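Local atomic coordinates of tail spike protein (Acinetobacter phage vB_AbaP_AS12, PDB entry 6EU4), a protein that forms a trimeric phage tailspike built round a beta-helix, which probably recognises and degrades the capsular polysaccharide of its Acinetobacter baumannii host. Residues S371-V376 with V381-G386; L427-I432 with F438-V443; S450-V455 with R459-A464. All coordinates share one frame; numbering follows the deposited sequence.

Overall arrangement
The three contacts follow one another along the chain near the end of the parallel beta-helix, their centres 13 to 14 Å apart. Interaction 1 joins two faces of one coil across its interior. Its strands continue the stacks to which the later contacts belong: 371-376 pairs in parallel with 405-409, which pairs with 443-445 of interaction 2, and 380-384 pairs with 414-417, which pairs with 450-455 of interaction 3. Interaction 2 touches interaction 3 chiefly through Ile-430, whereas interaction 1 touches neither. The series thus passes from an apolar core, through a short parallel pairing, to an antiparallel hairpin whose outer strand extends the sheet into a second subunit of the trimer.

Interaction 1: S371-V376 with V381-G386; sequences SMFCVV and VKLTGG
The ring of Phe-373 meets the two methyls of Leu-383 obliquely, its far end nestling against the fork of the leucine: CE1 lies 3.7 Å from Leu-383 CD2, and CE2 lies 3.8 Å from Leu-383 CD1. CG1 of Val-381 is a looser neighbour, 4.3 Å from CD1 of Phe-373, and it too approaches at a slant. This is the interior of a parallel beta-helix, where strands on different faces of one coil turn apolar side chains inward to fill the space between them. The backbones stand well apart, the nearest CA atoms being 7.0 Å from each other at Val-375 and Val-381, and these two segments meet through side chains alone. Phe-373 and Leu-383 reach for each other from opposite directions. With CG anti to its carbonyl carbon (chi1 -63°), Phe-373 sends its ring inward. The ring also meets that of Phe-337 on strand 336-341, while Phe-415 of strand 414-417 touches both Val-375 and Val-381, so the apolar filling runs on from coil to coil. Beside the ring, the valines meet through their methyls, Val-375 CG1 resting 3.8 Å from Val-381 CG2.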
# COMPACT_ATOMS: atom_id res chain seq x y z
N SER A 371 5.29 26.47 1.64
CA SER A 371 5.85 25.21 1.19
C SER A 371 4.74 24.22 0.84
O SER A 371 3.71 24.17 1.51
CB SER A 371 6.78 24.60 2.25
OG SER A 371 6.12 24.38 3.49
N MSE A 372 4.97 23.41 -0.17
CA MSE A 372 3.97 22.40 -0.49
C MSE A 372 3.91 21.32 0.59
O MSE A 372 2.81 20.92 1.00
CB MSE A 372 4.23 21.76 -1.86
CG MSE A 372 3.91 22.69 -3.02
SE MSE A 372 1.99 23.15 -3.15
CE MSE A 372 1.97 24.80 -2.09
N PHE A 373 5.08 20.89 1.08
CA PHE A 373 5.18 19.94 2.19
C PHE A 373 5.81 20.69 3.34
O PHE A 373 7.00 21.01 3.30
CB PHE A 373 5.99 18.71 1.79
CG PHE A 373 5.35 17.93 0.69
CD1 PHE A 373 4.37 16.98 0.97
CD2 PHE A 373 5.67 18.18 -0.63
CE1 PHE A 373 3.74 16.30 -0.05
CE2 PHE A 373 5.04 17.48 -1.66
CZ PHE A 373 4.07 16.55 -1.36
N CYS A 374 5.00 21.03 4.34
CA CYS A 374 5.47 21.69 5.55
C CYS A 374 5.59 20.59 6.60
O CYS A 374 4.59 20.11 7.13
CB CYS A 374 4.49 22.79 5.96
SG CYS A 374 5.02 23.72 7.41
N VAL A 375 6.83 20.19 6.89
CA VAL A 375 7.13 18.93 7.58
C VAL A 375 7.83 19.30 8.88
O VAL A 375 9.04 19.55 8.89
CB VAL A 375 8.00 18.01 6.72
CG1 VAL A 375 8.18 16.65 7.37
CG2 VAL A 375 7.38 17.83 5.34
N VAL A 376 7.08 19.32 10.00
CA VAL A 376 7.55 19.92 11.23
C VAL A 376 7.34 18.99 12.43
O VAL A 376 6.51 18.08 12.42
CB VAL A 376 6.88 21.29 11.48
CG1 VAL A 376 7.02 22.17 10.25
CG2 VAL A 376 5.38 21.12 11.88
N VAL A 381 7.77 12.27 6.35
CA VAL A 381 6.94 12.34 5.16
C VAL A 381 7.75 11.75 4.01
O VAL A 381 8.89 12.16 3.79
CB VAL A 381 6.51 13.78 4.84
CG1 VAL A 381 5.88 13.89 3.47
CG2 VAL A 381 5.54 14.29 5.90
N LYS A 382 7.16 10.79 3.30
CA LYS A 382 7.84 10.15 2.17
C LYS A 382 6.96 10.20 0.94
O LYS A 382 5.78 9.83 1.00
CB LYS A 382 8.20 8.70 2.47
CG LYS A 382 8.86 8.02 1.29
CD LYS A 382 9.34 6.65 1.70
CE LYS A 382 10.14 5.96 0.58
NZ LYS A 382 10.38 4.51 0.89
N LEU A 383 7.55 10.61 -0.18
CA LEU A 383 6.90 10.54 -1.49
C LEU A 383 7.47 9.33 -2.21
O LEU A 383 8.62 9.33 -2.64
CB LEU A 383 7.13 11.82 -2.29
CG LEU A 383 6.86 13.13 -1.54
CD1 LEU A 383 7.00 14.31 -2.46
CD2 LEU A 383 5.50 13.14 -0.89
N THR A 384 6.66 8.27 -2.27
CA THR A 384 7.01 7.03 -2.96
C THR A 384 6.41 7.12 -4.36
O THR A 384 5.23 6.88 -4.54
CB THR A 384 6.47 5.82 -2.20
OG1 THR A 384 7.01 5.83 -0.87
CG2 THR A 384 6.86 4.53 -2.89
N GLY A 385 7.24 7.47 -5.33
CA GLY A 385 6.75 7.79 -6.65
C GLY A 385 5.76 8.94 -6.61
O GLY A 385 5.88 9.88 -5.82
N GLY A 386 4.76 8.85 -7.47
CA GLY A 386 3.77 9.89 -7.60
C GLY A 386 4.16 10.96 -8.61
O GLY A 386 5.31 11.07 -9.07

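Interaction 2: L427-I432 with F438-V443; sequences LEEIGI and FTKLGV
Glu-428 folds back onto the facing backbone through its torsions: CG stands beside its own backbone N (chi1 -62°), the chain runs extended beyond it, and a final twist (chi3 68°) presents OE2 to the amide of Leu-441. Within the beta-helix, 430-432 and the start of strand 443-445 form a short parallel bridge, Ile-430 with Val-443, and Glu-428 adds two bonds to one side of that bridge. Leu-441 N donates to Glu-428 OE2 over 2.8 Å, arriving from above the carboxylate plane, while Glu-428 N donates to Leu-441 O over 2.9 Å. One residue therefore grips both polar groups of another, its side chain doing the accepting and its backbone the donating. Leu-441 is the centre of an inverse gamma turn, closed by a weak bond from Gly-442 N to Lys-440 O. The other carboxylate oxygen, OE1, is held by Ser-394 OG, so both carboxylate oxygens are held. Lys-440 crosses the two glutamates at about a right angle and meets them with its methylenes; its CD lies 3.8 Å from Glu-429 OE2, an oxygen whose hydrogen bond is with Tyr-444 OH. The lysine NZ stays 5.3 Å from Glu-428 OE1, too far for a salt bridge, though the opposite charges may still attract. Farther along, Val-443 sits between two ladder bonds, its N donating to Glu-429 O and its O accepting from Gly-431 N, while Glu-429 N is buried with no polar partner. Leu-427 and Leu-441 meet through their CD2 methyls. On the face shared by the bridge pair, Ile-430 and Val-443 point the same way, with Ile-430 CD1 3.8 Å from Val-443 CB.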
# COMPACT_ATOMS: atom_id res chain seq x y z
N LEU A 427 12.19 21.10 -10.02
CA LEU A 427 12.70 21.58 -8.74
C LEU A 427 13.96 22.41 -8.95
O LEU A 427 14.65 22.27 -9.97
CB LEU A 427 13.01 20.40 -7.83
CG LEU A 427 11.88 19.40 -7.56
CD1 LEU A 427 12.32 18.45 -6.48
CD2 LEU A 427 10.58 20.09 -7.13
N GLU A 428 14.23 23.32 -8.02
CA GLU A 428 15.28 24.30 -8.22
C GLU A 428 16.52 24.10 -7.37
O GLU A 428 17.63 24.35 -7.86
CB GLU A 428 14.72 25.70 -7.99
CG GLU A 428 13.62 26.03 -8.96
CD GLU A 428 13.21 27.48 -8.90
OE1 GLU A 428 14.02 28.35 -9.30
OE2 GLU A 428 12.09 27.74 -8.43
N GLU A 429 16.39 23.70 -6.11
CA GLU A 429 17.57 23.61 -5.25
C GLU A 429 17.17 22.89 -3.97
O GLU A 429 15.98 22.67 -3.69
CB GLU A 429 18.15 24.99 -4.93
CG GLU A 429 17.21 25.89 -4.13
CD GLU A 429 17.75 27.30 -3.91
OE1 GLU A 429 18.80 27.65 -4.50
OE2 GLU A 429 17.12 28.07 -3.14
N ILE A 430 18.18 22.52 -3.20
CA ILE A 430 17.97 21.89 -1.90
C ILE A 430 19.10 22.34 -0.99
O ILE A 430 20.26 22.43 -1.41
CB ILE A 430 17.91 20.35 -2.02
CG1 ILE A 430 17.88 19.68 -0.64
CG2 ILE A 430 19.04 19.78 -2.85
CD1 ILE A 430 17.36 18.25 -0.70
N GLY A 431 18.77 22.68 0.26
CA GLY A 431 19.83 23.05 1.19
C GLY A 431 19.31 23.46 2.55
O GLY A 431 18.10 23.64 2.77
N ILE A 432 20.27 23.61 3.46
CA ILE A 432 20.00 24.10 4.80
C ILE A 432 19.53 25.54 4.73
O ILE A 432 20.10 26.35 4.00
CB ILE A 432 21.26 23.97 5.66
CG1 ILE A 432 21.62 22.50 5.84
CG2 ILE A 432 21.06 24.65 7.02
CD1 ILE A 432 23.00 22.27 6.40
N PHE A 438 10.14 31.45 1.28
CA PHE A 438 10.93 30.93 0.17
C PHE A 438 10.50 31.54 -1.15
O PHE A 438 9.38 32.04 -1.31
CB PHE A 438 10.80 29.41 0.16
CG PHE A 438 11.01 28.82 1.54
CD1 PHE A 438 12.28 28.78 2.08
CD2 PHE A 438 9.94 28.41 2.32
CE1 PHE A 438 12.49 28.33 3.38
CE2 PHE A 438 10.16 27.92 3.61
CZ PHE A 438 11.42 27.90 4.13
N THR A 439 11.43 31.51 -2.11
CA THR A 439 11.18 32.09 -3.43
C THR A 439 11.57 31.17 -4.57
O THR A 439 11.58 31.61 -5.73
CB THR A 439 11.94 33.42 -3.56
OG1 THR A 439 13.35 33.18 -3.43
CG2 THR A 439 11.52 34.41 -2.47
N LYS A 440 11.91 29.92 -4.28
CA LYS A 440 12.17 28.92 -5.30
C LYS A 440 11.52 27.60 -4.90
O LYS A 440 11.32 27.33 -3.72
CB LYS A 440 13.67 28.72 -5.52
CG LYS A 440 14.39 29.96 -6.04
CD LYS A 440 15.85 29.65 -6.31
CE LYS A 440 16.53 30.78 -7.08
NZ LYS A 440 16.42 32.05 -6.36
N LEU A 441 11.23 26.77 -5.90
CA LEU A 441 10.61 25.47 -5.68
C LEU A 441 11.72 24.50 -5.25
O LEU A 441 12.19 23.65 -6.00
CB LEU A 441 9.89 25.00 -6.94
CG LEU A 441 9.07 23.72 -6.81
CD1 LEU A 441 7.87 23.94 -5.88
CD2 LEU A 441 8.61 23.25 -8.20
N GLY A 442 12.14 24.67 -3.99
CA GLY A 442 13.24 23.91 -3.44
C GLY A 442 12.87 23.17 -2.16
O GLY A 442 11.75 23.29 -1.64
N VAL A 443 13.83 22.39 -1.69
CA VAL A 443 13.73 21.66 -0.43
C VAL A 443 14.63 22.34 0.58
O VAL A 443 15.85 22.36 0.42
CB VAL A 443 14.13 20.19 -0.61
CG1 VAL A 443 14.06 19.48 0.74
CG2 VAL A 443 13.23 19.52 -1.62

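Interaction 3: S450-V455 with R459-A464; sequences SVDAYV and RYQDGA
Arg-459 leaves the backbone with CB lying over one face of the Tyr-454 ring, 3.6 Å from the centroid, in a CH-pi contact. The two residues form a non-hydrogen-bonded pair of the antiparallel beta hairpin made by strands 450-455 and 458-462. From CB the chain runs on extended, CG and CD both passing the ring at Tyr-454 CE1. At the tip the guanidinium takes Asp-452 side-on: NE donates to OD1 over 2.7 Å in an almost straight bond, and NH2 donates to OD2 over 2.8 Å. Both oxygens use their syn lone pairs, and the carboxylate and guanidinium planes are nearly coplanar, 21° apart, the geometry of a bidentate salt bridge. The aspartate is placed for this by its own first torsion, which sets CG opposite the backbone N (chi1 -179°). OD2 takes a second donor, Gln-461 NE2 at 3.1 Å, which comes from well above the carboxylate plane and helps to fix the rotation of the group. Three N-H donors thus hold the two oxygens.

Beneath these side chains the backbones zip together in regular register, with reciprocal N-H to O bonds between Val-451 and Asp-462 and between Ala-453 and Tyr-460. Arg-459, Tyr-460 and Gln-461 also pair in parallel with a strand of the second subunit, so the hairpin carries the sheet across the trimer interface. On the face opposite the salt bridge, the Tyr-460 ring turns its edge to the carbonyl oxygens of Ala-453 and Val-455, and CE1 rests 3.9 Å from Val-455 CB. A water bridges the Val-455 carbonyl and the Tyr-460 hydroxyl, 2.8 Å from Val-455 O and 2.7 Å from Tyr-460 OH.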
# COMPACT_ATOMS: atom_id res chain seq x y z
N SER A 450 16.31 16.03 8.76
CA SER A 450 16.92 15.08 7.85
C SER A 450 16.16 15.06 6.52
O SER A 450 14.94 15.21 6.49
CB SER A 450 16.94 13.67 8.44
OG SER A 450 17.77 13.62 9.61
N VAL A 451 16.92 14.84 5.45
CA VAL A 451 16.35 14.72 4.11
C VAL A 451 17.03 13.58 3.37
O VAL A 451 18.21 13.30 3.56
CB VAL A 451 16.48 16.02 3.29
CG1 VAL A 451 15.68 17.16 3.94
CG2 VAL A 451 17.93 16.43 3.14
N ASP A 452 16.25 12.94 2.49
CA ASP A 452 16.76 11.93 1.55
C ASP A 452 15.91 12.14 0.31
O ASP A 452 14.82 11.59 0.19
CB ASP A 452 16.65 10.51 2.09
CG ASP A 452 17.20 9.47 1.14
OD1 ASP A 452 17.53 9.83 -0.01
OD2 ASP A 452 17.29 8.29 1.53
N ALA A 453 16.40 13.01 -0.58
CA ALA A 453 15.54 13.54 -1.63
C ALA A 453 16.31 13.66 -2.94
O ALA A 453 17.39 14.27 -2.99
CB ALA A 453 14.97 14.91 -1.26
N TYR A 454 15.73 13.10 -3.99
CA TYR A 454 16.21 13.36 -5.33
C TYR A 454 15.81 14.75 -5.79
O TYR A 454 14.64 15.15 -5.70
CB TYR A 454 15.70 12.31 -6.31
CG TYR A 454 16.56 11.09 -6.31
CD1 TYR A 454 16.39 10.09 -5.35
CD2 TYR A 454 17.55 10.92 -7.27
CE1 TYR A 454 17.20 8.97 -5.34
CE2 TYR A 454 18.35 9.80 -7.27
CZ TYR A 454 18.18 8.83 -6.32
OH TYR A 454 19.00 7.73 -6.34
N VAL A 455 16.80 15.49 -6.29
CA VAL A 455 16.58 16.79 -6.90
C VAL A 455 17.40 16.85 -8.18
O VAL A 455 18.63 16.75 -8.14
CB VAL A 455 16.97 17.94 -5.95
CG1 VAL A 455 16.78 19.27 -6.64
CG2 VAL A 455 16.15 17.87 -4.66
N ARG A 459 20.66 12.45 -5.65
CA ARG A 459 20.12 12.09 -4.36
C ARG A 459 20.89 12.84 -3.28
O ARG A 459 22.12 12.70 -3.19
CB ARG A 459 20.21 10.58 -4.13
CG ARG A 459 19.52 10.11 -2.87
CD ARG A 459 19.65 8.61 -2.71
NE ARG A 459 18.84 8.08 -1.63
CZ ARG A 459 18.62 6.78 -1.44
NH1 ARG A 459 19.16 5.88 -2.27
NH2 ARG A 459 17.86 6.37 -0.43
N TYR A 460 20.18 13.63 -2.49
CA TYR A 460 20.76 14.37 -1.38
C TYR A 460 20.31 13.73 -0.08
O TYR A 460 19.10 13.62 0.18
CB TYR A 460 20.34 15.84 -1.44
CG TYR A 460 20.89 16.53 -2.65
CD1 TYR A 460 20.19 16.53 -3.86
CD2 TYR A 460 22.13 17.17 -2.60
CE1 TYR A 460 20.71 17.16 -4.98
CE2 TYR A 460 22.65 17.80 -3.71
CZ TYR A 460 21.94 17.79 -4.89
OH TYR A 460 22.48 18.41 -5.98
N GLN A 461 21.27 13.33 0.75
CA GLN A 461 21.01 12.80 2.08
C GLN A 461 21.75 13.65 3.10
O GLN A 461 22.96 13.89 2.97
CB GLN A 461 21.46 11.33 2.18
CG GLN A 461 20.74 10.38 1.24
CD GLN A 461 21.26 8.96 1.34
OE1 GLN A 461 22.46 8.72 1.25
NE2 GLN A 461 20.36 8.01 1.54
N ASP A 462 21.03 14.10 4.13
CA ASP A 462 21.65 14.90 5.18
C ASP A 462 20.85 14.74 6.47
O ASP A 462 19.67 14.43 6.45
CB ASP A 462 21.69 16.37 4.75
CG ASP A 462 22.74 17.19 5.48
OD1 ASP A 462 23.47 16.65 6.33
OD2 ASP A 462 22.83 18.41 5.18
N GLY A 463 21.52 14.96 7.60
CA GLY A 463 20.84 14.98 8.87
C GLY A 463 21.17 13.75 9.71
O GLY A 463 21.82 12.81 9.26
N ALA A 464 20.69 13.78 10.95
CA ALA A 464 21.07 12.74 11.91
C ALA A 464 20.57 11.35 11.52
O ALA A 464 21.15 10.35 11.97
CB ALA A 464 20.55 13.09 13.30
O HOH W 1 20.69 18.68 -8.04